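Local coordinates for Fe-regulated protein B (Neisseria meningitidis, PDB 4AIP) that probably takes up iron across the outer membrane as a TonB-dependent transporter, with a plug domain set inside a beta-barrel, at residues H494-S505 with R533-N544. Sequence-based numbering, arbitrary orientation.
Sequences HWSFSASHNYAS and RARNTEIGFNYN
Trp495 and Tyr543 meet through different first torsions. The indole CG is anti to its own carbonyl carbon (chi1 -67°), whereas the phenol ring extends away from its backbone N (chi1 174°). The Tyr543 edge therefore meets the face of the indole, an edge-to-face pair with planes at 58°. Tyr543 CD1 sits over the six-membered ring, 3.5 Å from Trp495 CE2. Tyr543 OH bonds to Asp545, just past the strand, which helps to fix the ring.

At the other end, Tyr503 lies between two arginines. Arg535 CG packs over the phenol face, 3.4 Å from Tyr503 CZ. The extended chain of Arg533 brings its guanidinium back to the same tyrosine, with Arg533 CZ 3.6 Å from Tyr503 CD2. The two planes are closer to parallel than to perpendicular, and CD2 lies over the guanidinium centre. Next along, His501 ND1 and Thr537 OG1 share a hydrogen bond of 3.0 Å, made at the imidazole edge. Arg535 CD also touches this ring, 3.3 Å from His501 CE1.

The backbones form an antiparallel ladder from His494–Asn544 to Ala504–Ala534; the Ser498 N to Gly540 O bond in its middle is weak. Most of the aromatic and long side chains named here, including both arginines, lie on the face with Trp495 and Tyr503. The face with Ser498, Asn502 and Glu538 is small or polar and turns inward. There Glu538 forms a salt bridge with Arg110, Ser498 OG bonds to Arg62 O, and Asn502 ND2 bonds to Ala153 O, all three in the N-terminal part that fills the barrel. Strands 475-490 and 548-563 continue the pairing on the two outer sides. This is a neighbouring-strand pair of the transmembrane beta-barrel of TonB-dependent receptors, lined by polar contacts to the plug.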
ATOM      1  N   HIS B 494     -54.715   2.746  -9.972  1.00 28.82           N
ATOM      2  CA  HIS B 494     -54.011   2.023  -8.933  1.00 27.76           C
ATOM      3  C   HIS B 494     -53.699   0.603  -9.328  1.00 28.27           C
ATOM      4  O   HIS B 494     -53.252  -0.152  -8.495  1.00 30.04           O
ATOM      5  CB  HIS B 494     -54.835   1.987  -7.634  1.00 25.69           C
ATOM      6  CG  HIS B 494     -55.150   3.339  -7.057  1.00 23.13           C
ATOM      7  ND1 HIS B 494     -56.231   3.559  -6.223  1.00 22.02           N
ATOM      8  CD2 HIS B 494     -54.521   4.538  -7.180  1.00 21.86           C
ATOM      9  CE1 HIS B 494     -56.245   4.827  -5.844  1.00 21.13           C
ATOM     10  NE2 HIS B 494     -55.226   5.445  -6.424  1.00 22.40           N
ATOM     11  N   TRP B 495     -53.920   0.203 -10.577  1.00 28.44           N
ATOM     12  CA  TRP B 495     -53.781  -1.222 -10.908  1.00 27.57           C
ATOM     13  C   TRP B 495     -53.124  -1.491 -12.230  1.00 28.53           C
ATOM     14  O   TRP B 495     -53.551  -0.887 -13.248  1.00 29.74           O
ATOM     15  CB  TRP B 495     -55.143  -1.853 -11.055  1.00 25.34           C
ATOM     16  CG  TRP B 495     -55.958  -1.945  -9.854  1.00 23.36           C
ATOM     17  CD1 TRP B 495     -56.915  -1.046  -9.416  1.00 22.48           C
ATOM     18  CD2 TRP B 495     -55.986  -3.040  -8.934  1.00 22.50           C
ATOM     19  NE1 TRP B 495     -57.517  -1.517  -8.253  1.00 21.73           N
ATOM     20  CE2 TRP B 495     -56.965  -2.733  -7.936  1.00 21.03           C
ATOM     21  CE3 TRP B 495     -55.260  -4.252  -8.840  1.00 22.25           C
ATOM     22  CZ2 TRP B 495     -57.233  -3.589  -6.848  1.00 21.56           C
ATOM     23  CZ3 TRP B 495     -55.513  -5.111  -7.748  1.00 22.16           C
ATOM     24  CH2 TRP B 495     -56.506  -4.780  -6.765  1.00 22.24           C
ATOM     25  N   SER B 496     -52.198  -2.466 -12.232  1.00 27.85           N
ATOM     26  CA  SER B 496     -51.704  -3.094 -13.438  1.00 27.34           C
ATOM     27  C   SER B 496     -51.770  -4.578 -13.303  1.00 27.97           C
ATOM     28  O   SER B 496     -51.764  -5.076 -12.198  1.00 28.60           O
ATOM     29  CB  SER B 496     -50.248  -2.747 -13.656  1.00 26.11           C
ATOM     30  OG  SER B 496     -50.075  -1.364 -13.446  1.00 26.12           O
ATOM     31  N   PHE B 497     -51.792  -5.276 -14.444  1.00 27.43           N
ATOM     32  CA  PHE B 497     -51.707  -6.716 -14.516  1.00 26.41           C
ATOM     33  C   PHE B 497     -50.832  -6.988 -15.724  1.00 27.78           C
ATOM     34  O   PHE B 497     -50.748  -6.146 -16.625  1.00 28.67           O
ATOM     35  CB  PHE B 497     -53.096  -7.335 -14.710  1.00 24.98           C
ATOM     36  CG  PHE B 497     -54.124  -6.834 -13.738  1.00 21.71           C
ATOM     37  CD1 PHE B 497     -54.794  -5.630 -13.971  1.00 21.62           C
ATOM     38  CD2 PHE B 497     -54.410  -7.553 -12.591  1.00 20.86           C
ATOM     39  CE1 PHE B 497     -55.735  -5.140 -13.060  1.00 21.93           C
ATOM     40  CE2 PHE B 497     -55.313  -7.079 -11.664  1.00 21.46           C
ATOM     41  CZ  PHE B 497     -55.997  -5.861 -11.898  1.00 21.45           C
ATOM     42  N   SER B 498     -50.196  -8.151 -15.765  1.00 27.52           N
ATOM     43  CA  SER B 498     -49.086  -8.358 -16.659  1.00 27.53           C
ATOM     44  C   SER B 498     -48.982  -9.768 -17.041  1.00 28.53           C
ATOM     45  O   SER B 498     -49.324 -10.663 -16.250  1.00 28.89           O
ATOM     46  CB  SER B 498     -47.780  -8.139 -15.926  1.00 26.41           C
ATOM     47  OG  SER B 498     -47.820  -6.929 -15.244  1.00 27.01           O
ATOM     48  N   ALA B 499     -48.406  -9.970 -18.214  1.00 28.92           N
ATOM     49  CA  ALA B 499     -48.073 -11.275 -18.725  1.00 29.13           C
ATOM     50  C   ALA B 499     -47.024 -11.067 -19.779  1.00 28.42           C
ATOM     51  O   ALA B 499     -47.061 -10.071 -20.477  1.00 27.98           O
ATOM     52  CB  ALA B 499     -49.327 -11.965 -19.335  1.00 28.91           C
ATOM     53  N   SER B 500     -46.107 -12.017 -19.864  1.00 27.64           N
ATOM     54  CA  SER B 500     -45.034 -11.989 -20.825  1.00 27.03           C
ATOM     55  C   SER B 500     -44.658 -13.424 -21.210  1.00 27.57           C
ATOM     56  O   SER B 500     -44.942 -14.389 -20.482  1.00 28.13           O
ATOM     57  CB  SER B 500     -43.823 -11.169 -20.316  1.00 24.54           C
ATOM     58  OG  SER B 500     -43.236 -11.797 -19.186  1.00 22.57           O
ATOM     59  N   HIS B 501     -44.059 -13.562 -22.378  1.00 27.32           N
ATOM     60  CA  HIS B 501     -43.667 -14.856 -22.898  1.00 27.03           C
ATOM     61  C   HIS B 501     -42.388 -14.609 -23.661  1.00 27.65           C
ATOM     62  O   HIS B 501     -42.387 -14.105 -24.772  1.00 27.84           O
ATOM     63  CB  HIS B 501     -44.792 -15.467 -23.765  1.00 25.84           C
ATOM     64  CG  HIS B 501     -44.537 -16.883 -24.186  1.00 22.80           C
ATOM     65  ND1 HIS B 501     -44.353 -17.917 -23.289  1.00 22.45           N
ATOM     66  CD2 HIS B 501     -44.441 -17.434 -25.416  1.00 21.04           C
ATOM     67  CE1 HIS B 501     -44.122 -19.038 -23.953  1.00 20.69           C
ATOM     68  NE2 HIS B 501     -44.182 -18.773 -25.244  1.00 21.98           N
ATOM     69  N   ASN B 502     -41.279 -14.894 -22.994  1.00 28.01           N
ATOM     70  CA  ASN B 502     -39.993 -14.411 -23.423  1.00 27.34           C
ATOM     71  C   ASN B 502     -39.092 -15.571 -23.655  1.00 27.96           C
ATOM     72  O   ASN B 502     -38.975 -16.452 -22.811  1.00 28.64           O
ATOM     73  CB  ASN B 502     -39.352 -13.540 -22.345  1.00 25.20           C
ATOM     74  CG  ASN B 502     -40.047 -12.200 -22.146  1.00 22.05           C
ATOM     75  OD1 ASN B 502     -40.838 -11.755 -22.976  1.00 20.68           O
ATOM     76  ND2 ASN B 502     -39.704 -11.518 -21.055  1.00 19.04           N
ATOM     77  N   TYR B 503     -38.445 -15.540 -24.797  1.00 27.60           N
ATOM     78  CA  TYR B 503     -37.396 -16.466 -25.151  1.00 27.47           C
ATOM     79  C   TYR B 503     -36.061 -15.774 -25.081  1.00 28.23           C
ATOM     80  O   TYR B 503     -35.927 -14.590 -25.454  1.00 28.28           O
ATOM     81  CB  TYR B 503     -37.580 -16.940 -26.594  1.00 25.56           C
ATOM     82  CG  TYR B 503     -38.648 -17.960 -26.762  1.00 22.50           C
ATOM     83  CD1 TYR B 503     -39.982 -17.588 -26.968  1.00 21.92           C
ATOM     84  CD2 TYR B 503     -38.320 -19.310 -26.731  1.00 20.81           C
ATOM     85  CE1 TYR B 503     -40.991 -18.559 -27.124  1.00 20.59           C
ATOM     86  CE2 TYR B 503     -39.277 -20.285 -26.914  1.00 20.85           C
ATOM     87  CZ  TYR B 503     -40.617 -19.914 -27.108  1.00 22.18           C
ATOM     88  OH  TYR B 503     -41.571 -20.930 -27.240  1.00 23.24           O
ATOM     89  N   ALA B 504     -35.072 -16.521 -24.622  1.00 28.58           N
ATOM     90  CA  ALA B 504     -33.720 -16.039 -24.579  1.00 28.94           C
ATOM     91  C   ALA B 504     -32.735 -17.187 -24.624  1.00 29.05           C
ATOM     92  O   ALA B 504     -33.078 -18.355 -24.313  1.00 29.32           O
ATOM     93  CB  ALA B 504     -33.496 -15.182 -23.348  1.00 29.28           C
ATOM     94  N   SER B 505     -31.506 -16.865 -25.013  1.00 27.57           N
ATOM     95  CA  SER B 505     -30.510 -17.888 -25.114  1.00 27.18           C
ATOM     96  C   SER B 505     -29.217 -17.503 -24.418  1.00 27.05           C
ATOM     97  O   SER B 505     -28.939 -16.341 -24.226  1.00 27.29           O
ATOM     98  CB  SER B 505     -30.272 -18.235 -26.593  1.00 24.78           C
ATOM     99  OG  SER B 505     -29.711 -17.126 -27.248  1.00 22.35           O
ATOM    100  N   ARG B 533     -31.595 -22.400 -24.003  1.00 13.88           N
ATOM    101  CA  ARG B 533     -32.638 -21.573 -24.484  1.00 15.32           C
ATOM    102  C   ARG B 533     -33.843 -21.629 -23.591  1.00 16.20           C
ATOM    103  O   ARG B 533     -34.424 -22.680 -23.385  1.00 17.01           O
ATOM    104  CB  ARG B 533     -33.028 -21.966 -25.889  1.00 16.85           C
ATOM    105  CG  ARG B 533     -33.982 -20.974 -26.461  1.00 18.81           C
ATOM    106  CD  ARG B 533     -34.137 -21.264 -27.919  1.00 22.18           C
ATOM    107  NE  ARG B 533     -34.787 -20.140 -28.614  1.00 21.94           N
ATOM    108  CZ  ARG B 533     -35.924 -20.221 -29.284  1.00 21.06           C
ATOM    109  NH1 ARG B 533     -36.563 -21.372 -29.438  1.00 21.71           N
ATOM    110  NH2 ARG B 533     -36.424 -19.133 -29.810  1.00 22.36           N
ATOM    111  N   ALA B 534     -34.242 -20.448 -23.132  1.00 16.57           N
ATOM    112  CA  ALA B 534     -35.221 -20.306 -22.083  1.00 17.47           C
ATOM    113  C   ALA B 534     -36.530 -19.898 -22.672  1.00 18.34           C
ATOM    114  O   ALA B 534     -36.565 -19.054 -23.584  1.00 19.57           O
ATOM    115  CB  ALA B 534     -34.778 -19.196 -21.065  1.00 17.61           C
ATOM    116  N   ARG B 535     -37.612 -20.429 -22.096  1.00 17.05           N
ATOM    117  CA  ARG B 535     -38.943 -20.029 -22.445  1.00 16.62           C
ATOM    118  C   ARG B 535     -39.552 -19.694 -21.107  1.00 16.87           C
ATOM    119  O   ARG B 535     -39.797 -20.584 -20.252  1.00 16.61           O
ATOM    120  CB  ARG B 535     -39.681 -21.192 -23.145  1.00 18.30           C
ATOM    121  CG  ARG B 535     -41.001 -20.771 -23.880  1.00 20.36           C
ATOM    122  CD  ARG B 535     -42.173 -21.734 -23.708  1.00 21.40           C
ATOM    123  NE  ARG B 535     -41.700 -23.108 -23.793  1.00 24.15           N
ATOM    124  CZ  ARG B 535     -42.214 -24.148 -23.120  1.00 23.74           C
ATOM    125  NH1 ARG B 535     -43.220 -23.976 -22.308  1.00 21.65           N
ATOM    126  NH2 ARG B 535     -41.695 -25.365 -23.256  1.00 24.64           N
ATOM    127  N   ASN B 536     -39.764 -18.410 -20.897  1.00 15.33           N
ATOM    128  CA  ASN B 536     -40.191 -17.938 -19.635  1.00 15.44           C
ATOM    129  C   ASN B 536     -41.557 -17.266 -19.794  1.00 15.86           C
ATOM    130  O   ASN B 536     -41.729 -16.303 -20.550  1.00 17.49           O
ATOM    131  CB  ASN B 536     -39.141 -17.001 -19.027  1.00 16.87           C
ATOM    132  CG  ASN B 536     -39.661 -16.260 -17.810  1.00 20.57           C
ATOM    133  OD1 ASN B 536     -39.766 -16.832 -16.691  1.00 21.71           O
ATOM    134  ND2 ASN B 536     -40.031 -14.981 -18.021  1.00 22.96           N
ATOM    135  N   THR B 537     -42.543 -17.797 -19.082  1.00 15.64           N
ATOM    136  CA  THR B 537     -43.884 -17.248 -19.139  1.00 17.26           C
ATOM    137  C   THR B 537     -44.207 -16.784 -17.774  1.00 18.07           C
ATOM    138  O   THR B 537     -43.923 -17.511 -16.805  1.00 17.59           O
ATOM    139  CB  THR B 537     -44.909 -18.360 -19.421  1.00 18.44           C
ATOM    140  OG1 THR B 537     -44.483 -19.108 -20.581  1.00 19.94           O
ATOM    141  CG2 THR B 537     -46.299 -17.757 -19.647  1.00 18.94           C
ATOM    142  N   GLU B 538     -44.823 -15.614 -17.663  1.00 17.53           N
ATOM    143  CA  GLU B 538     -45.213 -15.208 -16.339  1.00 17.90           C
ATOM    144  C   GLU B 538     -46.322 -14.199 -16.272  1.00 18.10           C
ATOM    145  O   GLU B 538     -46.560 -13.480 -17.251  1.00 20.23           O
ATOM    146  CB  GLU B 538     -43.966 -14.777 -15.572  1.00 19.13           C
ATOM    147  CG  GLU B 538     -43.451 -13.414 -15.669  1.00 19.78           C
ATOM    148  CD  GLU B 538     -42.339 -13.248 -14.626  1.00 22.83           C
ATOM    149  OE1 GLU B 538     -41.195 -13.780 -14.855  1.00 20.27           O
ATOM    150  OE2 GLU B 538     -42.647 -12.611 -13.556  1.00 23.51           O
ATOM    151  N   ILE B 539     -47.011 -14.162 -15.143  1.00 17.11           N
ATOM    152  CA  ILE B 539     -48.087 -13.171 -14.900  1.00 16.05           C
ATOM    153  C   ILE B 539     -47.810 -12.333 -13.646  1.00 14.02           C
ATOM    154  O   ILE B 539     -46.970 -12.729 -12.815  1.00 12.38           O
ATOM    155  CB  ILE B 539     -49.450 -13.870 -14.715  1.00 18.18           C
ATOM    156  CG1 ILE B 539     -49.291 -15.076 -13.783  1.00 19.60           C
ATOM    157  CG2 ILE B 539     -49.949 -14.366 -16.121  1.00 19.55           C
ATOM    158  CD1 ILE B 539     -50.485 -15.385 -12.971  1.00 20.95           C
ATOM    159  N   GLY B 540     -48.511 -11.210 -13.507  1.00 12.11           N
ATOM    160  CA  GLY B 540     -48.251 -10.340 -12.400  1.00 11.35           C
ATOM    161  C   GLY B 540     -49.298  -9.291 -12.187  1.00 12.21           C
ATOM    162  O   GLY B 540     -50.152  -9.086 -13.037  1.00 12.67           O
ATOM    163  N   PHE B 541     -49.267  -8.658 -11.028  1.00 12.99           N
ATOM    164  CA  PHE B 541     -50.160  -7.557 -10.795  1.00 14.74           C
ATOM    165  C   PHE B 541     -49.411  -6.573  -9.923  1.00 14.86           C
ATOM    166  O   PHE B 541     -48.503  -6.992  -9.182  1.00 13.89           O
ATOM    167  CB  PHE B 541     -51.454  -8.045 -10.113  1.00 16.44           C
ATOM    168  CG  PHE B 541     -51.317  -8.282  -8.640  1.00 19.08           C
ATOM    169  CD1 PHE B 541     -51.526  -7.238  -7.736  1.00 21.17           C
ATOM    170  CD2 PHE B 541     -50.966  -9.536  -8.144  1.00 20.90           C
ATOM    171  CE1 PHE B 541     -51.386  -7.453  -6.314  1.00 21.11           C
ATOM    172  CE2 PHE B 541     -50.847  -9.752  -6.743  1.00 21.39           C
ATOM    173  CZ  PHE B 541     -51.064  -8.715  -5.844  1.00 20.76           C
ATOM    174  N   ASN B 542     -49.799  -5.299 -10.014  1.00 14.17           N
ATOM    175  CA  ASN B 542     -49.326  -4.284  -9.097  1.00 15.50           C
ATOM    176  C   ASN B 542     -50.495  -3.467  -8.612  1.00 16.18           C
ATOM    177  O   ASN B 542     -51.280  -2.915  -9.412  1.00 16.64           O
ATOM    178  CB  ASN B 542     -48.344  -3.329  -9.745  1.00 16.71           C
ATOM    179  CG  ASN B 542     -47.138  -4.037 -10.295  1.00 20.40           C
ATOM    180  OD1 ASN B 542     -46.103  -4.088  -9.617  1.00 21.99           O
ATOM    181  ND2 ASN B 542     -47.257  -4.620 -11.511  1.00 20.64           N
ATOM    182  N   TYR B 543     -50.593  -3.347  -7.304  1.00 16.42           N
ATOM    183  CA  TYR B 543     -51.494  -2.405  -6.745  1.00 18.11           C
ATOM    184  C   TYR B 543     -50.644  -1.296  -6.028  1.00 20.35           C
ATOM    185  O   TYR B 543     -49.608  -1.601  -5.424  1.00 21.25           O
ATOM    186  CB  TYR B 543     -52.471  -3.139  -5.825  1.00 18.85           C
ATOM    187  CG  TYR B 543     -53.326  -2.181  -5.130  1.00 20.14           C
ATOM    188  CD1 TYR B 543     -54.418  -1.639  -5.775  1.00 20.76           C
ATOM    189  CD2 TYR B 543     -53.000  -1.729  -3.851  1.00 21.31           C
ATOM    190  CE1 TYR B 543     -55.220  -0.711  -5.168  1.00 21.18           C
ATOM    191  CE2 TYR B 543     -53.795  -0.787  -3.213  1.00 21.62           C
ATOM    192  CZ  TYR B 543     -54.908  -0.285  -3.898  1.00 22.55           C
ATOM    193  OH  TYR B 543     -55.729   0.655  -3.332  1.00 22.53           O
ATOM    194  N   ASN B 544     -51.050  -0.031  -6.135  1.00 19.56           N
ATOM    195  CA  ASN B 544     -50.513   1.049  -5.302  1.00 22.42           C
ATOM    196  C   ASN B 544     -51.461   2.224  -5.272  1.00 26.24           C
ATOM    197  O   ASN B 544     -51.770   2.804  -6.318  1.00 25.08           O
ATOM    198  CB  ASN B 544     -49.217   1.580  -5.874  1.00 22.08           C
ATOM    199  CG  ASN B 544     -48.610   2.755  -5.046  1.00 22.40           C
ATOM    200  OD1 ASN B 544     -49.109   3.190  -3.978  1.00 20.69           O
ATOM    201  ND2 ASN B 544     -47.520   3.282  -5.566  1.00 22.35           N
TER